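Local coordinates for protein anabena Tic22 (Anabaena sp., PDB 4EV1) that probably acts as a chaperone in protein transport, as a member of the Tic22-like family, at residues E53-A56 against F57-E60. Residues are numbered along the deposited sequence; the frame is centred on the assembly and turned at random.
Sequences EAQA and FINE
Gln55 turns its CG anti to the backbone N (chi1 -168°) and then bends at chi2, which brings its amide end forward along the helix to Ile58 and Asn59. Asn59 keeps CG beside its own backbone N (chi1 -63°), and this turns the amide back toward the Gln55 carbonyl, with CG 3.2 Å from Gln55 O. The two amide groups meet with their planes 37° apart. Beside it, Ile58 CG2 packs against the same amide end of Gln55, and Ile58 CB lies 3.4 Å from Gln55 O. With an alanine at Asn59, the Gln55 amide is likely to lose its neighbour and be freer to turn. The backbone beneath is regular alpha helix, with i to i+4 bonds. Asn59 N to Gln55 O and Glu60 N to Ala56 O are both 2.8 Å. Ile58 N to Ala54 O is longer, at 3.2 Å, and Phe57 N to Glu53 O is 3.1 Å. Phe57 CB and Ile58 CG1 both pack near the Ala54 carbonyl oxygen. The carboxylate of Glu53 points elsewhere and forms a salt bridge with Lys107. All of this lies on helix 51-63, which packs against strands 15-20, 43-48 and 79-84: Ala54 and Ile58 are buried and touch Val80 of strand 79-84, Ala54 and Phe57 meet Tyr48 of strand 43-48, and Phe57 and Ile58 reach Val19 of strand 15-20.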
ATOM      1  N   GLU A  53      -5.276   6.951 -10.422  1.00 25.57           N
ATOM      2  CA  GLU A  53      -6.635   6.651  -9.945  1.00 26.54           C
ATOM      3  C   GLU A  53      -7.180   7.754  -9.060  1.00 25.07           C
ATOM      4  O   GLU A  53      -8.352   8.148  -9.213  1.00 25.68           O
ATOM      5  CB  GLU A  53      -6.736   5.275  -9.216  1.00 26.65           C
ATOM      6  CG  GLU A  53      -6.805   4.136 -10.167  1.00 32.65           C
ATOM      7  CD  GLU A  53      -6.804   2.739  -9.511  1.00 36.88           C
ATOM      8  OE1 GLU A  53      -7.347   2.608  -8.397  1.00 33.80           O
ATOM      9  OE2 GLU A  53      -6.273   1.774 -10.162  1.00 43.00           O
ATOM     10  N   ALA A  54      -6.354   8.267  -8.146  1.00 22.90           N
ATOM     11  CA  ALA A  54      -6.747   9.370  -7.276  1.00 21.99           C
ATOM     12  C   ALA A  54      -7.142  10.579  -8.108  1.00 22.17           C
ATOM     13  O   ALA A  54      -8.145  11.211  -7.854  1.00 21.43           O
ATOM     14  CB  ALA A  54      -5.556   9.771  -6.292  1.00 20.90           C
ATOM     15  N   GLN A  55      -6.314  10.895  -9.086  1.00 22.28           N
ATOM     16  CA  GLN A  55      -6.579  12.017  -9.926  1.00 23.04           C
ATOM     17  C   GLN A  55      -7.874  11.846 -10.739  1.00 24.01           C
ATOM     18  O   GLN A  55      -8.605  12.822 -10.926  1.00 25.06           O
ATOM     19  CB  GLN A  55      -5.386  12.319 -10.813  1.00 22.54           C
ATOM     20  CG  GLN A  55      -5.521  13.694 -11.528  1.00 25.43           C
ATOM     21  CD  GLN A  55      -5.600  14.903 -10.615  1.00 21.59           C
ATOM     22  OE1 GLN A  55      -6.598  15.695 -10.654  1.00 23.57           O
ATOM     23  NE2 GLN A  55      -4.608  15.067  -9.786  1.00 20.69           N
ATOM     24  N   ALA A  56      -8.151  10.627 -11.181  1.00 24.18           N
ATOM     25  CA  ALA A  56      -9.336  10.338 -11.991  1.00 25.46           C
ATOM     26  C   ALA A  56     -10.580  10.608 -11.149  1.00 25.65           C
ATOM     27  O   ALA A  56     -11.576  11.151 -11.635  1.00 27.34           O
ATOM     28  CB  ALA A  56      -9.284   8.870 -12.482  1.00 25.92           C
ATOM     29  N   PHE A  57     -10.516  10.228  -9.881  1.00 25.37           N
ATOM     30  CA  PHE A  57     -11.584  10.509  -8.932  1.00 25.78           C
ATOM     31  C   PHE A  57     -11.863  12.006  -8.830  1.00 25.77           C
ATOM     32  O   PHE A  57     -13.005  12.443  -8.958  1.00 25.41           O
ATOM     33  CB  PHE A  57     -11.303   9.886  -7.567  1.00 25.62           C
ATOM     34  CG  PHE A  57     -12.289  10.284  -6.536  1.00 28.87           C
ATOM     35  CD1 PHE A  57     -13.559   9.736  -6.544  1.00 32.47           C
ATOM     36  CD2 PHE A  57     -12.003  11.282  -5.630  1.00 34.53           C
ATOM     37  CE1 PHE A  57     -14.483  10.117  -5.639  1.00 33.07           C
ATOM     38  CE2 PHE A  57     -12.952  11.658  -4.705  1.00 36.22           C
ATOM     39  CZ  PHE A  57     -14.185  11.066  -4.709  1.00 33.86           C
ATOM     40  N   ILE A  58     -10.807  12.803  -8.663  1.00 26.06           N
ATOM     41  CA  ILE A  58     -10.946  14.253  -8.667  1.00 25.48           C
ATOM     42  C   ILE A  58     -11.553  14.747 -10.003  1.00 25.78           C
ATOM     43  O   ILE A  58     -12.465  15.578 -10.010  1.00 25.42           O
ATOM     44  CB  ILE A  58      -9.578  14.942  -8.420  1.00 25.52           C
ATOM     45  CG1 ILE A  58      -9.047  14.598  -7.033  1.00 26.42           C
ATOM     46  CG2 ILE A  58      -9.719  16.456  -8.629  1.00 26.19           C
ATOM     47  CD1 ILE A  58      -7.539  15.014  -6.775  1.00 21.10           C
ATOM     48  N   ASN A  59     -11.047  14.260 -11.129  1.00 26.39           N
ATOM     49  CA  ASN A  59     -11.508  14.727 -12.446  1.00 28.64           C
ATOM     50  C   ASN A  59     -12.992  14.404 -12.616  1.00 30.82           C
ATOM     51  O   ASN A  59     -13.779  15.225 -13.110  1.00 31.47           O
ATOM     52  CB  ASN A  59     -10.664  14.127 -13.599  1.00 27.71           C
ATOM     53  CG  ASN A  59      -9.193  14.559 -13.535  1.00 28.13           C
ATOM     54  OD1 ASN A  59      -8.824  15.478 -12.783  1.00 27.85           O
ATOM     55  ND2 ASN A  59      -8.341  13.872 -14.280  1.00 29.32           N
ATOM     56  N   GLU A  60     -13.379  13.238 -12.144  1.00 32.91           N
ATOM     57  CA  GLU A  60     -14.792  12.832 -12.179  1.00 36.33           C
ATOM     58  C   GLU A  60     -15.674  13.793 -11.386  1.00 36.46           C
ATOM     59  O   GLU A  60     -16.702  14.287 -11.884  1.00 37.17           O
ATOM     60  CB  GLU A  60     -14.909  11.423 -11.629  1.00 36.93           C
ATOM     61  CG  GLU A  60     -16.085  10.641 -12.150  1.00 44.28           C
ATOM     62  CD  GLU A  60     -16.077   9.230 -11.633  1.00 50.93           C
ATOM     63  OE1 GLU A  60     -14.975   8.705 -11.286  1.00 55.84           O
ATOM     64  OE2 GLU A  60     -17.180   8.650 -11.560  1.00 57.34           O
TER